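Local coordinates for transferrin binding protein B (Actinobacillus suis, PDB 3PQU), which probably captures host transferrin at the bacterial surface as an outer-membrane lipoprotein, contributing to iron acquisition, at residues A[174-179]-A[287-292]; A[309-312]-A[317-320]. All coordinates share one frame; numbering follows the deposited sequence.

Both contacts belong to one antiparallel barrel and lie side by side, their centres about 6 Å apart. Strand 170-183, which carries W176 and F178 of contact 1, neighbours strand 318-326, the second strand of the hairpin in contact 2; F178 CB packs 3.5 Å from F319 O across that boundary. The loop half of contact 1 is tied to the end of strand 306-312 and to S317, just before strand 318-326: probable hydrogen bonds run from S292 OG to F312 O (2.8 Å) and from S317 OG to I288 O (2.8 Å). L318 touches F178 and F289 as well as F311, so contact 1 and the F311-A320 side of contact 2 share one apolar interior.

Contact 1 of 2, residues A[174-179]-A[287-292]; sequences GTWDFT and PIFTDS
F178 and F289 meet because their first torsions send the rings toward each other: F178 places CG between its backbone N and carbonyl carbon (chi1 62°), whereas F289 sets CG opposite its carbonyl carbon (chi1 -62°). The result is a T-shaped stack. F289 directs its edge at one face of F178, the planes standing at 84° with ring centroids 5.0 Å apart. F289 CZ does the touching, 3.6 Å from F178 CZ and offset toward the rim of that ring. W176, two residues back and on the same side of its strand, brings its edge up obliquely, with CH2 4.1 Å from F289 CE1. No polar bond crosses the contact, and three buried aromatic rings suit it, since their apolar surfaces meet without polar partners; the indole NE1 is satisfied by Y247 O. F289 is the centre of an inverse gamma turn, with a weak bond from T290 N to I288 O (3.0 Å). I288 CG1 lies over one face of the F289 ring, toward its rim. Y264 and L318 also pack on F289. Here the loop between strands 274-281 and 292-300 plugs an aromatic side chain into the interior of an antiparallel beta barrel, the barrel domain of the N-terminal lobe.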
loop_
_atom_site.group_PDB
_atom_site.type_symbol
_atom_site.label_atom_id
_atom_site.label_comp_id
_atom_site.label_asym_id
_atom_site.label_seq_id
_atom_site.Cartn_x
_atom_site.Cartn_y
_atom_site.Cartn_z
ATOM N N GLY A 174 2.011 -0.188 19.336
ATOM C CA GLY A 174 3.273 -0.519 18.687
ATOM C C GLY A 174 4.431 0.399 19.070
ATOM O O GLY A 174 4.585 0.808 20.219
ATOM N N THR A 175 5.244 0.744 18.086
ATOM C CA THR A 175 6.440 1.525 18.338
ATOM C C THR A 175 6.490 2.734 17.415
ATOM O O THR A 175 5.619 2.921 16.562
ATOM C CB THR A 175 7.714 0.691 18.053
ATOM O OG1 THR A 175 7.687 0.241 16.693
ATOM C CG2 THR A 175 7.812 -0.520 18.999
ATOM N N TRP A 176 7.511 3.559 17.614
ATOM C CA TRP A 176 7.905 4.552 16.621
ATOM C C TRP A 176 9.418 4.648 16.670
ATOM O O TRP A 176 10.035 4.149 17.607
ATOM C CB TRP A 176 7.220 5.923 16.845
ATOM C CG TRP A 176 7.546 6.609 18.145
ATOM C CD1 TRP A 176 7.194 6.202 19.423
ATOM C CD2 TRP A 176 8.238 7.853 18.303
ATOM N NE1 TRP A 176 7.647 7.119 20.352
ATOM C CE2 TRP A 176 8.286 8.138 19.690
ATOM C CE3 TRP A 176 8.793 8.774 17.401
ATOM C CZ2 TRP A 176 8.899 9.285 20.196
ATOM C CZ3 TRP A 176 9.397 9.920 17.905
ATOM C CH2 TRP A 176 9.447 10.162 19.293
ATOM N N ASP A 177 10.005 5.275 15.650
ATOM C CA ASP A 177 11.468 5.424 15.527
ATOM C C ASP A 177 11.767 6.673 14.696
ATOM O O ASP A 177 10.888 7.177 14.000
ATOM C CB ASP A 177 12.082 4.204 14.840
ATOM C CG ASP A 177 12.135 2.996 15.746
ATOM O OD1 ASP A 177 11.319 2.068 15.571
ATOM O OD2 ASP A 177 12.987 2.994 16.648
ATOM N N PHE A 178 12.998 7.172 14.766
ATOM C CA PHE A 178 13.312 8.455 14.143
ATOM C C PHE A 178 14.800 8.681 13.915
ATOM O O PHE A 178 15.634 8.052 14.555
ATOM C CB PHE A 178 12.777 9.592 15.034
ATOM C CG PHE A 178 13.417 9.632 16.422
ATOM C CD1 PHE A 178 14.608 10.326 16.633
ATOM C CD2 PHE A 178 12.840 8.957 17.493
ATOM C CE1 PHE A 178 15.238 10.359 17.894
ATOM C CE2 PHE A 178 13.441 9.004 18.775
ATOM C CZ PHE A 178 14.653 9.706 18.968
ATOM N N THR A 179 15.113 9.605 13.010
ATOM C CA THR A 179 16.430 10.205 12.922
ATOM C C THR A 179 16.231 11.714 12.776
ATOM O O THR A 179 15.289 12.156 12.111
ATOM C CB THR A 179 17.267 9.688 11.717
ATOM O OG1 THR A 179 18.536 10.351 11.711
ATOM C CG2 THR A 179 16.577 9.975 10.365
ATOM N N PRO A 287 14.555 21.527 19.903
ATOM C CA PRO A 287 15.027 21.863 18.551
ATOM C C PRO A 287 14.796 20.763 17.519
ATOM O O PRO A 287 14.815 21.066 16.321
ATOM C CB PRO A 287 16.531 22.113 18.736
ATOM C CG PRO A 287 16.886 21.411 20.031
ATOM C CD PRO A 287 15.658 21.429 20.887
ATOM N N ILE A 288 14.560 19.519 17.927
ATOM C CA ILE A 288 14.279 18.524 16.884
ATOM C C ILE A 288 12.877 17.933 16.885
ATOM O O ILE A 288 12.354 17.612 15.823
ATOM C CB ILE A 288 15.349 17.402 16.793
ATOM C CG1 ILE A 288 15.361 16.553 18.037
ATOM C CG2 ILE A 288 16.747 17.993 16.563
ATOM C CD1 ILE A 288 16.275 15.266 17.902
ATOM N N PHE A 289 12.269 17.783 18.063
ATOM C CA PHE A 289 10.913 17.232 18.145
ATOM C C PHE A 289 9.870 18.332 17.947
ATOM O O PHE A 289 9.304 18.870 18.903
ATOM C CB PHE A 289 10.725 16.420 19.446
ATOM C CG PHE A 289 11.651 15.221 19.517
ATOM C CD1 PHE A 289 11.419 14.110 18.726
ATOM C CD2 PHE A 289 12.787 15.241 20.306
ATOM C CE1 PHE A 289 12.295 13.002 18.756
ATOM C CE2 PHE A 289 13.663 14.134 20.350
ATOM C CZ PHE A 289 13.406 13.026 19.570
ATOM N N THR A 290 9.651 18.673 16.679
ATOM C CA THR A 290 8.812 19.809 16.306
ATOM C C THR A 290 7.607 19.320 15.507
ATOM O O THR A 290 7.500 18.129 15.229
ATOM C CB THR A 290 9.588 20.775 15.428
ATOM O OG1 THR A 290 10.214 20.020 14.385
ATOM C CG2 THR A 290 10.667 21.537 16.235
ATOM N N ASP A 291 6.734 20.249 15.101
ATOM C CA ASP A 291 5.477 19.922 14.410
ATOM C C ASP A 291 5.720 19.437 12.995
ATOM O O ASP A 291 6.687 19.849 12.357
ATOM C CB ASP A 291 4.574 21.168 14.300
ATOM C CG ASP A 291 4.038 21.624 15.631
ATOM O OD1 ASP A 291 3.971 20.786 16.571
ATOM O OD2 ASP A 291 3.653 22.814 15.715
ATOM N N SER A 292 4.801 18.611 12.493
ATOM C CA SER A 292 4.826 18.184 11.101
ATOM C C SER A 292 3.445 18.260 10.475
ATOM O O SER A 292 2.493 17.786 11.074
ATOM C CB SER A 292 5.278 16.711 10.971
ATOM O OG SER A 292 5.106 16.271 9.603
#

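Contact 2 of 2, residues A[309-312]-A[317-320]; sequences GKFF and SLFA
F311 and A320 form the hydrogen-bonded pair of this antiparallel hairpin, joined by two backbone bonds. F311 N donates to A320 O at 2.9 Å, and A320 N returns a straighter bond to F311 O at 3.0 Å, with an N-H...O angle of 172°. A weaker CA-H...O contact supplements them: F312 CA lies 3.4 Å from L318 O. A CH-pi contact joins the same F311-A320 pair on the barrel's inner face. With chi1 at 66°, the F311 ring swings across toward the partner strand, and A320 CB sits over its face, 3.7 Å from the centroid; the small methyl leaves room for the ring. The remaining contacts are mainly apolar. L318 CD2 meets F311 CE1 obliquely, while on the other face F319 CE1 lies 3.9 Å from K310 CB, a lysine being able to offer its methylenes to a ring while its NZ bonds L37 O. F312, the non-hydrogen-bonded partner of F319, turns its ring edge to L318 O, 3.3 Å from CD1. Inside the barrel the F311 ring forms an edge-to-face pair with Y264 and touches L295, whereas K310 and F319 pack on strands 43-47 and 150-157 of the five-stranded sheet that lies against the hairpin's other face.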
loop_
_atom_site.group_PDB
_atom_site.type_symbol
_atom_site.label_atom_id
_atom_site.label_comp_id
_atom_site.label_asym_id
_atom_site.label_seq_id
_atom_site.Cartn_x
_atom_site.Cartn_y
_atom_site.Cartn_z
ATOM N N GLY A 309 3.344 4.132 9.248
ATOM C CA GLY A 309 3.475 5.375 8.507
ATOM C C GLY A 309 4.717 6.143 8.883
ATOM O O GLY A 309 5.614 5.601 9.545
ATOM N N LYS A 310 4.778 7.387 8.423
ATOM C CA LYS A 310 5.940 8.223 8.637
ATOM C C LYS A 310 5.554 9.700 8.659
ATOM O O LYS A 310 4.482 10.073 8.181
ATOM C CB LYS A 310 7.009 7.935 7.558
ATOM C CG LYS A 310 6.641 8.350 6.111
ATOM C CD LYS A 310 6.655 9.870 5.932
ATOM C CE LYS A 310 6.733 10.269 4.475
ATOM N NZ LYS A 310 5.535 9.850 3.685
ATOM N N PHE A 311 6.413 10.540 9.235
ATOM C CA PHE A 311 6.254 11.969 9.060
ATOM C C PHE A 311 7.593 12.681 9.001
ATOM O O PHE A 311 8.609 12.123 9.406
ATOM C CB PHE A 311 5.300 12.583 10.111
ATOM C CG PHE A 311 5.819 12.533 11.535
ATOM C CD1 PHE A 311 6.658 13.524 12.015
ATOM C CD2 PHE A 311 5.440 11.501 12.399
ATOM C CE1 PHE A 311 7.110 13.485 13.350
ATOM C CE2 PHE A 311 5.883 11.460 13.720
ATOM C CZ PHE A 311 6.713 12.452 14.187
ATOM N N PHE A 312 7.579 13.896 8.449
ATOM C CA PHE A 312 8.767 14.704 8.242
ATOM C C PHE A 312 8.457 16.114 8.773
ATOM O O PHE A 312 7.497 16.745 8.325
ATOM C CB PHE A 312 9.097 14.704 6.741
ATOM C CG PHE A 312 10.394 15.388 6.377
ATOM C CD1 PHE A 312 11.529 15.248 7.173
ATOM C CD2 PHE A 312 10.490 16.141 5.197
ATOM C CE1 PHE A 312 12.734 15.861 6.818
ATOM C CE2 PHE A 312 11.698 16.740 4.824
ATOM C CZ PHE A 312 12.822 16.600 5.635
ATOM N N SER A 317 13.845 18.916 10.736
ATOM C CA SER A 317 14.712 18.484 11.820
ATOM C C SER A 317 14.610 16.985 12.078
ATOM O O SER A 317 15.450 16.437 12.773
ATOM C CB SER A 317 14.334 19.198 13.113
ATOM O OG SER A 317 12.968 18.941 13.442
ATOM N N LEU A 318 13.572 16.335 11.540
ATOM C CA LEU A 318 13.224 14.967 11.966
ATOM C C LEU A 318 12.441 14.152 10.935
ATOM O O LEU A 318 11.431 14.621 10.378
ATOM C CB LEU A 318 12.407 14.992 13.265
ATOM C CG LEU A 318 12.374 13.655 14.038
ATOM C CD1 LEU A 318 13.547 13.582 14.973
ATOM C CD2 LEU A 318 11.102 13.508 14.847
ATOM N N PHE A 319 12.908 12.928 10.708
ATOM C CA PHE A 319 12.153 11.923 9.951
ATOM C C PHE A 319 11.785 10.816 10.942
ATOM O O PHE A 319 12.667 10.269 11.602
ATOM C CB PHE A 319 12.986 11.363 8.763
ATOM C CG PHE A 319 12.315 10.194 8.030
ATOM C CD1 PHE A 319 11.186 10.399 7.243
ATOM C CD2 PHE A 319 12.796 8.898 8.177
ATOM C CE1 PHE A 319 10.554 9.334 6.597
ATOM C CE2 PHE A 319 12.180 7.818 7.524
ATOM C CZ PHE A 319 11.052 8.044 6.739
ATOM N N ALA A 320 10.489 10.507 11.053
ATOM C CA ALA A 320 9.977 9.528 12.014
ATOM C C ALA A 320 9.124 8.473 11.307
ATOM O O ALA A 320 8.479 8.776 10.310
ATOM C CB ALA A 320 9.145 10.208 13.089
#